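Surface glycan binding protein B (Bacteroides ovatus, PDB 6E57) binds mixed-linkage beta-glucan and, as a surface glycan-binding protein of a gut bacterium, probably helps to capture this polysaccharide at the cell surface. Local coordinates at residues Val320-Pro325 against Ala360-Met365; Lys331-Ile336 against Tyr412-Val417; Gly370-Leu375 against Leu406-Gly411. All coordinates share one frame; numbering follows the deposited sequence.

Contact 1: Val320-Pro325 against Ala360-Met365; sequences VSWDKP and AEYHKM. With BGC (beta-D-glucopyranose), chain E; PO4 (phosphate ion), chain K.
Trp322 and Tyr362 meet through one hydrogen bond. The indole NE1 of Trp322 donates to OH of Tyr362 at 3.2 Å. The bond is nearly straight, with an N-H...acceptor angle of 168°, and the hydroxyl lies in the indole plane. The two side chains cross at about a right angle.

A glucose ring of the bound heptasaccharide lies over one indole face. C2 of this glucose stands 3.8 Å above the Trp322 ring plane, over the centre. The O6 hydroxyl of the same sugar donates to the backbone O of Trp322 at 3.2 Å. A chi1 of 47° places the indole with NE1 toward Tyr362 and one face to the sugar.

In the turn around Trp322, OG of Ser321 accepts from N of Asp323 at 3.2 Å, forming an ST turn. His410 packs against Tyr362 with its ring and is hydrogen-bonded to OG of Ser321. OD2 of Asp323 and OE2 of Glu361, like charges, lie 4.6 Å apart; OE1 of Glu361 has a weak hydrogen bond to His410.

The chemistry implies a division of labour on Trp322: its edge is tied to the tyrosine hydroxyl, which probably limits rotation of the indole, while a face serves as a platform for glucose.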
loop_
_atom_site.group_PDB
_atom_site.type_symbol
_atom_site.label_atom_id
_atom_site.label_comp_id
_atom_site.label_asym_id
_atom_site.label_seq_id
_atom_site.Cartn_x
_atom_site.Cartn_y
_atom_site.Cartn_z
ATOM N N VAL A 320 6.877 36.638 -0.473
ATOM C CA VAL A 320 5.760 36.767 -1.406
ATOM C C VAL A 320 4.535 37.287 -0.644
ATOM O O VAL A 320 4.121 36.687 0.342
ATOM C CB VAL A 320 5.443 35.420 -2.084
ATOM C CG1 VAL A 320 4.251 35.531 -3.023
ATOM C CG2 VAL A 320 6.651 34.855 -2.812
ATOM N N SER A 321 3.959 38.395 -1.123
ATOM C CA SER A 321 2.711 38.921 -0.578
ATOM C C SER A 321 1.975 39.753 -1.629
ATOM O O SER A 321 2.475 40.763 -2.096
ATOM C CB SER A 321 2.939 39.726 0.663
ATOM O OG SER A 321 1.746 40.395 1.044
ATOM N N TRP A 322 0.754 39.323 -1.946
ATOM C CA TRP A 322 -0.097 40.000 -2.909
ATOM C C TRP A 322 -0.746 41.253 -2.294
ATOM O O TRP A 322 -1.534 41.919 -2.954
ATOM C CB TRP A 322 -1.138 39.028 -3.482
ATOM C CG TRP A 322 -1.854 38.178 -2.477
ATOM C CD1 TRP A 322 -2.127 38.482 -1.175
ATOM C CD2 TRP A 322 -2.436 36.885 -2.713
ATOM N NE1 TRP A 322 -2.816 37.460 -0.582
ATOM C CE2 TRP A 322 -3.021 36.465 -1.500
ATOM C CE3 TRP A 322 -2.513 36.035 -3.823
ATOM C CZ2 TRP A 322 -3.671 35.239 -1.371
ATOM C CZ3 TRP A 322 -3.155 34.824 -3.694
ATOM C CH2 TRP A 322 -3.726 34.433 -2.484
ATOM N N ASP A 323 -0.418 41.562 -1.034
ATOM C CA ASP A 323 -0.788 42.828 -0.386
ATOM C C ASP A 323 0.085 43.969 -0.920
ATOM O O ASP A 323 -0.399 45.085 -1.106
ATOM C CB ASP A 323 -0.640 42.754 1.136
ATOM C CG ASP A 323 -1.642 41.838 1.816
ATOM O OD1 ASP A 323 -2.721 41.604 1.228
ATOM O OD2 ASP A 323 -1.340 41.371 2.935
ATOM N N LYS A 324 1.372 43.679 -1.143
ATOM C CA LYS A 324 2.359 44.672 -1.570
ATOM C C LYS A 324 1.943 45.261 -2.917
ATOM O O LYS A 324 1.304 44.585 -3.722
ATOM C CB LYS A 324 3.755 44.042 -1.615
ATOM C CG LYS A 324 4.326 43.679 -0.250
ATOM C CD LYS A 324 5.789 43.287 -0.272
ATOM C CE LYS A 324 6.429 43.272 1.102
ATOM N NZ LYS A 324 6.494 44.628 1.696
ATOM N N PRO A 325 2.276 46.542 -3.196
ATOM C CA PRO A 325 1.812 47.212 -4.412
ATOM C C PRO A 325 2.461 46.673 -5.698
ATOM O O PRO A 325 3.553 46.106 -5.651
ATOM C CB PRO A 325 2.211 48.676 -4.177
ATOM C CG PRO A 325 3.414 48.595 -3.260
ATOM C CD PRO A 325 3.129 47.408 -2.364
ATOM N N ALA A 360 3.402 36.432 9.947
ATOM C CA ALA A 360 2.308 36.553 8.986
ATOM C C ALA A 360 1.031 35.908 9.541
ATOM O O ALA A 360 1.060 34.847 10.159
ATOM C CB ALA A 360 2.698 35.942 7.665
ATOM N N GLU A 361 -0.091 36.571 9.255
ATOM C CA GLU A 361 -1.420 36.254 9.773
ATOM C C GLU A 361 -1.910 34.899 9.217
ATOM O O GLU A 361 -2.572 34.151 9.927
ATOM C CB GLU A 361 -2.353 37.441 9.479
ATOM C CG GLU A 361 -2.297 37.978 8.039
ATOM C CD GLU A 361 -1.373 39.155 7.721
ATOM O OE1 GLU A 361 -0.137 38.997 7.803
ATOM O OE2 GLU A 361 -1.891 40.222 7.346
ATOM N N TYR A 362 -1.569 34.580 7.958
ATOM C CA TYR A 362 -1.903 33.291 7.301
ATOM C C TYR A 362 -0.884 32.992 6.186
ATOM O O TYR A 362 -0.081 33.852 5.830
ATOM C CB TYR A 362 -3.320 33.323 6.717
ATOM C CG TYR A 362 -3.482 34.278 5.562
ATOM C CD1 TYR A 362 -3.773 35.614 5.785
ATOM C CD2 TYR A 362 -3.314 33.860 4.249
ATOM C CE1 TYR A 362 -3.909 36.511 4.737
ATOM C CE2 TYR A 362 -3.445 34.744 3.189
ATOM C CZ TYR A 362 -3.744 36.075 3.435
ATOM O OH TYR A 362 -3.874 36.965 2.412
ATOM N N HIS A 363 -0.942 31.778 5.623
ATOM C CA HIS A 363 0.009 31.352 4.591
ATOM C C HIS A 363 -0.724 30.634 3.448
ATOM O O HIS A 363 -1.246 29.527 3.637
ATOM C CB HIS A 363 1.106 30.469 5.200
ATOM C CG HIS A 363 1.471 30.844 6.595
ATOM N ND1 HIS A 363 2.370 31.848 6.878
ATOM C CD2 HIS A 363 1.053 30.364 7.785
ATOM C CE1 HIS A 363 2.492 31.970 8.182
ATOM N NE2 HIS A 363 1.698 31.072 8.762
ATOM N N LYS A 364 -0.738 31.273 2.269
ATOM C CA LYS A 364 -1.301 30.713 1.044
ATOM C C LYS A 364 -0.318 30.924 -0.115
ATOM O O LYS A 364 0.259 32.003 -0.242
ATOM C CB LYS A 364 -2.638 31.379 0.714
ATOM C CG LYS A 364 -3.820 30.924 1.555
ATOM C CD LYS A 364 -5.159 31.193 0.900
ATOM C CE LYS A 364 -6.336 30.678 1.702
ATOM N NZ LYS A 364 -6.524 31.432 2.966
ATOM N N MET A 365 -0.153 29.891 -0.955
ATOM C CA MET A 365 0.662 29.970 -2.172
ATOM C C MET A 365 -0.081 29.316 -3.344
ATOM O O MET A 365 -0.972 28.489 -3.148
ATOM C CB MET A 365 2.018 29.279 -1.990
ATOM C CG MET A 365 1.945 27.759 -2.000
ATOM S SD MET A 365 3.568 26.969 -1.830
ATOM C CE MET A 365 4.354 27.473 -3.360
HETATM C C2 BGC E . -6.054 37.707 -3.870
HETATM C C3 BGC E . -6.818 38.034 -2.597
HETATM C C4 BGC E . -6.064 39.061 -1.770
HETATM C C5 BGC E . -5.781 40.283 -2.640
HETATM C C6 BGC E . -5.064 41.384 -1.871
HETATM C C1 BGC E . -5.675 38.981 -4.625
HETATM O O2 BGC E . -6.865 36.866 -4.700
HETATM O O3 BGC E . -6.988 36.849 -1.830
HETATM O O4 BGC E . -6.836 39.395 -0.609
HETATM O O5 BGC E . -4.986 39.891 -3.769
HETATM O O6 BGC E . -4.694 42.424 -2.784
HETATM P P PO4 K . 2.699 42.259 4.048
HETATM O O1 PO4 K . 1.293 42.437 4.575
HETATM O O2 PO4 K . 2.790 42.832 2.653
HETATM O O3 PO4 K . 3.051 40.791 4.004
HETATM O O4 PO4 K . 3.661 42.984 4.963
#

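Contact 2: Lys331-Ile336 against Tyr412-Val417; sequences KTFGLI and YYVDLV
Phe333 and Val414 cross at about a right angle, and the valine sits over one face of the phenyl ring. CG1 of Val414 makes a CH-pi contact, 3.9 Å from the centroid of the Phe333 ring and 15° off the ring normal. The methyl is offset toward the rim and comes nearest to CE1. The phenylalanine reaches it with CG anti to the backbone N, chi1 170°, which carries the ring off the loop and toward the strand. The other methyl of Val414, CG2, lies nearer the root of the same side chain, 4.1 Å from CG of Phe333.

The side chains of Phe333 and Val417 come from opposite directions. CG2 of Val417 meets CZ of Phe333 at 4.0 Å, at an oblique angle to the ring.

The two valines belong to strand 412-419, which pairs antiparallel with strands 317-321 and 349-356. Between them Asp415 and Leu416 form a classic beta bulge opposite Val353. The extra residue of the bulge shifts the alternation of side chains, which lets both valines face 331-336 although they are three residues apart.

Ile336 and Val417 reach toward each other, tip to tip. CD1 of Ile336 touches CG1 of Val417 at 3.6 Å, and the extended end of the isoleucine, chi2 176°, brings that methyl forward. All four residues are buried. Trp314 packs edge-to-face with Phe333 and also touches Ile336 and Val414.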
loop_
_atom_site.group_PDB
_atom_site.type_symbol
_atom_site.label_atom_id
_atom_site.label_comp_id
_atom_site.label_asym_id
_atom_site.label_seq_id
_atom_site.Cartn_x
_atom_site.Cartn_y
_atom_site.Cartn_z
ATOM N N LYS A 331 5.929 41.237 -4.341
ATOM C CA LYS A 331 4.501 40.993 -4.510
ATOM C C LYS A 331 4.303 39.564 -5.024
ATOM O O LYS A 331 3.332 38.892 -4.658
ATOM C CB LYS A 331 3.831 41.979 -5.467
ATOM C CG LYS A 331 2.318 41.813 -5.536
ATOM C CD LYS A 331 1.605 42.780 -6.441
ATOM C CE LYS A 331 0.106 42.571 -6.430
ATOM N NZ LYS A 331 -0.601 43.630 -7.188
ATOM N N THR A 332 5.227 39.135 -5.890
ATOM C CA THR A 332 5.274 37.790 -6.435
ATOM C C THR A 332 6.721 37.290 -6.420
ATOM O O THR A 332 7.641 38.034 -6.082
ATOM C CB THR A 332 4.745 37.762 -7.874
ATOM O OG1 THR A 332 5.674 38.476 -8.692
ATOM C CG2 THR A 332 3.364 38.365 -8.009
ATOM N N PHE A 333 6.899 36.024 -6.799
ATOM C CA PHE A 333 8.199 35.482 -7.145
ATOM C C PHE A 333 8.276 35.346 -8.670
ATOM O O PHE A 333 7.684 34.435 -9.233
ATOM C CB PHE A 333 8.429 34.139 -6.445
ATOM C CG PHE A 333 9.647 33.388 -6.921
ATOM C CD1 PHE A 333 10.895 33.645 -6.379
ATOM C CD2 PHE A 333 9.551 32.437 -7.925
ATOM C CE1 PHE A 333 12.018 32.965 -6.822
ATOM C CE2 PHE A 333 10.674 31.757 -8.368
ATOM C CZ PHE A 333 11.906 32.020 -7.813
ATOM N N GLY A 334 8.966 36.295 -9.320
ATOM C CA GLY A 334 9.425 36.158 -10.708
ATOM C C GLY A 334 10.736 35.395 -10.740
ATOM O O GLY A 334 10.794 34.247 -10.315
ATOM N N LEU A 335 11.785 36.029 -11.258
ATOM C CA LEU A 335 13.192 35.680 -10.957
ATOM C C LEU A 335 13.664 34.397 -11.659
ATOM O O LEU A 335 14.864 34.146 -11.691
ATOM C CB LEU A 335 13.398 35.595 -9.439
ATOM C CG LEU A 335 13.191 36.904 -8.671
ATOM C CD1 LEU A 335 13.632 36.764 -7.222
ATOM C CD2 LEU A 335 13.929 38.059 -9.329
ATOM N N ILE A 336 12.757 33.595 -12.225
ATOM C CA ILE A 336 13.160 32.586 -13.203
ATOM C C ILE A 336 12.622 33.020 -14.561
ATOM O O ILE A 336 11.412 33.035 -14.773
ATOM C CB ILE A 336 12.698 31.168 -12.819
ATOM C CG1 ILE A 336 13.220 30.753 -11.442
ATOM C CG2 ILE A 336 13.109 30.170 -13.893
ATOM C CD1 ILE A 336 12.711 29.411 -10.978
ATOM N N TYR A 412 4.784 33.778 2.942
ATOM C CA TYR A 412 5.781 32.724 2.781
ATOM C C TYR A 412 6.964 33.241 1.959
ATOM O O TYR A 412 6.898 34.312 1.355
ATOM C CB TYR A 412 5.167 31.482 2.134
ATOM C CG TYR A 412 4.910 31.593 0.651
ATOM C CD1 TYR A 412 3.730 32.139 0.174
ATOM C CD2 TYR A 412 5.839 31.146 -0.276
ATOM C CE1 TYR A 412 3.481 32.245 -1.185
ATOM C CE2 TYR A 412 5.604 31.242 -1.638
ATOM C CZ TYR A 412 4.419 31.792 -2.095
ATOM O OH TYR A 412 4.166 31.893 -3.432
ATOM N N TYR A 413 8.041 32.451 1.964
ATOM C CA TYR A 413 9.244 32.724 1.209
ATOM C C TYR A 413 9.492 31.565 0.246
ATOM O O TYR A 413 9.229 30.423 0.599
ATOM C CB TYR A 413 10.460 32.846 2.129
ATOM C CG TYR A 413 10.426 33.982 3.117
ATOM C CD1 TYR A 413 9.854 33.823 4.370
ATOM C CD2 TYR A 413 11.008 35.204 2.820
ATOM C CE1 TYR A 413 9.836 34.856 5.294
ATOM C CE2 TYR A 413 11.003 36.245 3.735
ATOM C CZ TYR A 413 10.415 36.072 4.975
ATOM O OH TYR A 413 10.404 37.098 5.875
ATOM N N VAL A 414 10.005 31.877 -0.948
ATOM C CA VAL A 414 10.533 30.877 -1.866
ATOM C C VAL A 414 12.040 30.766 -1.610
ATOM O O VAL A 414 12.755 31.764 -1.703
ATOM C CB VAL A 414 10.229 31.243 -3.329
ATOM C CG1 VAL A 414 10.981 30.351 -4.303
ATOM C CG2 VAL A 414 8.735 31.219 -3.613
ATOM N N ASP A 415 12.500 29.553 -1.278
ATOM C CA ASP A 415 13.884 29.305 -0.854
ATOM C C ASP A 415 14.667 28.530 -1.926
ATOM O O ASP A 415 15.885 28.683 -2.021
ATOM C CB ASP A 415 13.926 28.553 0.479
ATOM C CG ASP A 415 13.337 29.321 1.652
ATOM O OD1 ASP A 415 13.572 30.547 1.726
ATOM O OD2 ASP A 415 12.652 28.682 2.489
ATOM N N LEU A 416 13.981 27.679 -2.701
ATOM C CA LEU A 416 14.616 26.884 -3.759
ATOM C C LEU A 416 13.583 26.527 -4.839
ATOM O O LEU A 416 12.407 26.319 -4.548
ATOM C CB LEU A 416 15.216 25.621 -3.135
ATOM C CG LEU A 416 16.262 24.890 -3.978
ATOM C CD1 LEU A 416 17.573 25.660 -4.003
ATOM C CD2 LEU A 416 16.489 23.479 -3.459
ATOM N N VAL A 417 14.041 26.475 -6.093
ATOM C CA VAL A 417 13.266 25.922 -7.197
ATOM C C VAL A 417 14.180 24.981 -7.986
ATOM O O VAL A 417 15.254 25.393 -8.432
ATOM C CB VAL A 417 12.678 27.016 -8.109
ATOM C CG1 VAL A 417 11.840 26.416 -9.227
ATOM C CG2 VAL A 417 11.872 28.038 -7.325
#

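Contact 3: Gly370-Leu375 against Leu406-Gly411; sequences GYWTGL and LCVGHG. With BGC (beta-D-glucopyranose), chain B; BGC (beta-D-glucopyranose), chain C; BGC (beta-D-glucopyranose), chain D; BGC (beta-D-glucopyranose), chain F.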
loop_
_atom_site.group_PDB
_atom_site.type_symbol
_atom_site.label_atom_id
_atom_site.label_comp_id
_atom_site.label_asym_id
_atom_site.label_seq_id
_atom_site.Cartn_x
_atom_site.Cartn_y
_atom_site.Cartn_z
ATOM N N GLY A 370 2.427 34.197 -15.737
ATOM C CA GLY A 370 2.595 35.646 -15.641
ATOM C C GLY A 370 1.270 36.392 -15.657
ATOM O O GLY A 370 1.211 37.530 -15.210
ATOM N N TYR A 371 0.217 35.745 -16.182
ATOM C CA TYR A 371 -1.158 36.287 -16.233
ATOM C C TYR A 371 -1.953 35.870 -14.983
ATOM O O TYR A 371 -3.151 36.148 -14.893
ATOM C CB TYR A 371 -1.891 35.798 -17.489
ATOM C CG TYR A 371 -1.385 36.310 -18.819
ATOM C CD1 TYR A 371 -0.159 36.947 -18.950
ATOM C CD2 TYR A 371 -2.128 36.109 -19.974
ATOM C CE1 TYR A 371 0.299 37.397 -20.178
ATOM C CE2 TYR A 371 -1.681 36.546 -21.210
ATOM C CZ TYR A 371 -0.464 37.195 -21.313
ATOM O OH TYR A 371 -0.010 37.633 -22.525
ATOM N N TRP A 372 -1.284 35.187 -14.043
ATOM C CA TRP A 372 -1.845 34.719 -12.763
ATOM C C TRP A 372 -2.843 33.574 -12.977
ATOM O O TRP A 372 -3.677 33.315 -12.115
ATOM C CB TRP A 372 -2.472 35.872 -11.965
ATOM C CG TRP A 372 -1.474 36.839 -11.410
ATOM C CD1 TRP A 372 -0.564 37.577 -12.110
ATOM C CD2 TRP A 372 -1.291 37.188 -10.029
ATOM N NE1 TRP A 372 0.171 38.358 -11.260
ATOM C CE2 TRP A 372 -0.253 38.143 -9.978
ATOM C CE3 TRP A 372 -1.901 36.794 -8.835
ATOM C CZ2 TRP A 372 0.186 38.702 -8.780
ATOM C CZ3 TRP A 372 -1.468 37.350 -7.651
ATOM C CH2 TRP A 372 -0.432 38.284 -7.625
ATOM N N THR A 373 -2.726 32.870 -14.106
ATOM C CA THR A 373 -3.482 31.652 -14.346
ATOM C C THR A 373 -2.836 30.517 -13.546
ATOM O O THR A 373 -1.660 30.226 -13.732
ATOM C CB THR A 373 -3.531 31.305 -15.838
ATOM O OG1 THR A 373 -3.936 32.476 -16.547
ATOM C CG2 THR A 373 -4.473 30.161 -16.147
ATOM N N GLY A 374 -3.617 29.894 -12.661
ATOM C CA GLY A 374 -3.142 28.814 -11.805
ATOM C C GLY A 374 -2.764 27.577 -12.602
ATOM O O GLY A 374 -3.531 27.113 -13.450
ATOM N N LEU A 375 -1.561 27.060 -12.327
ATOM C CA LEU A 375 -1.069 25.806 -12.880
ATOM C C LEU A 375 -1.542 24.642 -12.005
ATOM O O LEU A 375 -1.529 23.488 -12.436
ATOM C CB LEU A 375 0.458 25.862 -12.944
ATOM C CG LEU A 375 1.026 26.959 -13.839
ATOM C CD1 LEU A 375 2.541 27.000 -13.751
ATOM C CD2 LEU A 375 0.578 26.762 -15.278
ATOM N N LEU A 406 5.127 32.367 -12.218
ATOM C CA LEU A 406 5.053 33.103 -10.956
ATOM C C LEU A 406 4.732 32.132 -9.813
ATOM O O LEU A 406 3.992 31.171 -9.994
ATOM C CB LEU A 406 3.962 34.177 -11.041
ATOM C CG LEU A 406 4.227 35.372 -11.956
ATOM C CD1 LEU A 406 3.068 36.348 -11.882
ATOM C CD2 LEU A 406 5.517 36.081 -11.599
ATOM N N CYS A 407 5.305 32.408 -8.638
ATOM C CA CYS A 407 4.756 31.954 -7.369
ATOM C C CYS A 407 4.061 33.145 -6.698
ATOM O O CYS A 407 4.653 34.206 -6.500
ATOM C CB CYS A 407 5.824 31.360 -6.462
ATOM S SG CYS A 407 6.399 29.734 -7.013
ATOM N N VAL A 408 2.788 32.936 -6.367
ATOM C CA VAL A 408 1.871 33.961 -5.932
ATOM C C VAL A 408 1.338 33.547 -4.553
ATOM O O VAL A 408 1.421 32.374 -4.195
ATOM C CB VAL A 408 0.772 34.112 -7.001
ATOM C CG1 VAL A 408 -0.587 34.472 -6.428
ATOM C CG2 VAL A 408 1.187 35.098 -8.081
ATOM N N GLY A 409 0.827 34.511 -3.780
ATOM C CA GLY A 409 0.223 34.229 -2.474
ATOM C C GLY A 409 0.627 35.242 -1.414
ATOM O O GLY A 409 0.899 36.407 -1.730
ATOM N N HIS A 410 0.661 34.787 -0.153
ATOM C CA HIS A 410 0.947 35.640 1.002
ATOM C C HIS A 410 1.603 34.838 2.130
ATOM O O HIS A 410 1.254 33.694 2.370
ATOM C CB HIS A 410 -0.340 36.312 1.495
ATOM C CG HIS A 410 -0.155 37.130 2.727
ATOM N ND1 HIS A 410 0.345 38.417 2.690
ATOM C CD2 HIS A 410 -0.394 36.852 4.026
ATOM C CE1 HIS A 410 0.407 38.897 3.915
ATOM N NE2 HIS A 410 -0.042 37.957 4.754
ATOM N N GLY A 411 2.556 35.475 2.815
ATOM C CA GLY A 411 3.057 35.035 4.114
ATOM C C GLY A 411 4.005 33.850 4.028
ATOM O O GLY A 411 4.042 33.017 4.945
HETATM C C2 BGC B . -3.780 39.233 -13.890
HETATM C C3 BGC B . -4.379 39.813 -12.622
HETATM C C4 BGC B . -3.264 40.357 -11.745
HETATM C C5 BGC B . -2.456 41.381 -12.536
HETATM C C6 BGC B . -1.325 41.966 -11.706
HETATM C C1 BGC B . -2.918 40.287 -14.590
HETATM O O2 BGC B . -4.839 38.762 -14.733
HETATM O O3 BGC B . -5.120 38.799 -11.944
HETATM O O4 BGC B . -3.816 41.027 -10.611
HETATM O O5 BGC B . -1.912 40.781 -13.708
HETATM O O6 BGC B . -0.547 42.848 -12.519
HETATM C C2 BGC C . -1.938 40.388 -24.176
HETATM C C3 BGC C . -2.200 40.983 -22.806
HETATM C C4 BGC C . -0.959 40.914 -21.933
HETATM C C5 BGC C . 0.302 41.400 -22.650
HETATM C C6 BGC C . 1.548 40.994 -21.868
HETATM C C1 BGC C . -0.691 40.989 -24.812
HETATM O O1 BGC C . -0.396 40.286 -26.024
HETATM O O2 BGC C . -3.074 40.644 -25.000
HETATM O O3 BGC C . -3.254 40.267 -22.157
HETATM O O4 BGC C . -1.178 41.723 -20.772
HETATM O O5 BGC C . 0.432 40.837 -23.954
HETATM O O6 BGC C . 2.403 42.124 -21.670
HETATM C C2 BGC D . -0.692 41.766 -18.428
HETATM C C3 BGC D . -0.823 41.038 -17.103
HETATM C C4 BGC D . -2.254 40.582 -16.874
HETATM C C5 BGC D . -2.805 39.844 -18.087
HETATM C C6 BGC D . -4.249 39.433 -17.829
HETATM C C1 BGC D . -1.322 40.963 -19.561
HETATM O O2 BGC D . 0.697 42.001 -18.688
HETATM O O3 BGC D . -0.446 41.918 -16.045
HETATM O O4 BGC D . -2.306 39.695 -15.748
HETATM O O5 BGC D . -2.690 40.680 -19.243
HETATM O O6 BGC D . -4.880 39.037 -19.043
HETATM C C2 BGC F . -3.766 41.174 -8.239
HETATM C C3 BGC F . -3.837 40.412 -6.925
HETATM C C4 BGC F . -5.048 39.493 -6.896
HETATM C C5 BGC F . -5.149 38.677 -8.190
HETATM C C6 BGC F . -6.434 37.875 -8.296
HETATM C C1 BGC F . -3.871 40.230 -9.425
HETATM O O2 BGC F . -2.539 41.902 -8.315
HETATM O O3 BGC F . -3.926 41.337 -5.842
HETATM O O4 BGC F . -4.895 38.610 -5.773
HETATM O O5 BGC F . -5.094 39.512 -9.344
HETATM O O6 BGC F . -6.216 36.841 -9.257
#
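Trp372 is turned toward Leu406 and Val408 by a chi1 of -70°, with CG beside the backbone N and anti to the carbonyl carbon. Its chi2 of 59° then sets the indole so that one face looks to Val408 and the opposite face to the glycan. CD1 of Leu406 arrives beside the pyrrole part of the indole.

Val408 comes at about a right angle to Trp372. Its CG2 lies over the six-membered ring, 3.4 Å from the centroid, in a CH-pi contact. The other methyl, CG1, packs near CE3 and CZ3. CD1 of Leu406 is 3.6 Å from NE1 of Trp372, at an oblique angle to the ring. The same leucine methyl touches CA of Gly370 at 3.9 Å, so Leu406 packs against the loop at two places.

The segment 406-409 belongs to strand 405-409, at one side of a three-stranded antiparallel sheet in which strand 364-369 is its neighbour. The loop 370-375 joins strand 364-369 to strand 379-380. Thr332 also touches Trp372.

Two glucose units cover the far face of Trp372. C4 of one stands 3.8 Å above the Trp372 ring plane and C1 of the next stands 3.9 Å above it, both offset toward the rim. A third glucose lies over one face of Tyr371, with its C5 3.9 Å above the Tyr371 ring plane. The backbone O of Tyr371 accepts a hydrogen bond at 3.1 Å from O2 of the glucose whose C4 lies over Trp372.

The chemistry is that of an aromatic carbohydrate platform. Aliphatic side chains back the indole on the protein side, and sugar C-H groups pack on its other face in CH-pi fashion, consistent with glycan recognition.

Contacts 1 and 3 line the glycan site; contact 2 is buried nearby and adds Lys331 to it. Contacts 1 and 3 each supply an aromatic platform to the bound heptasaccharide, Trp322 in one and Tyr371 with Trp372 in the other; their centres are 11 Å apart. They join where O of Lys364 and N of His410 lie 2.8 Å apart, a probable hydrogen bond. Contact 2 adjoins both, with centres 12 Å from contact 1 and 10 Å from contact 3. The side chain of its Phe333 is about 14 Å from a bound glucose, but Lys331 is hydrogen-bonded to the glycan and salt-bridged to Asp326. N of Phe333 and O of Cys407, 2.9 Å apart, probably bond and link contact 2 to contact 3.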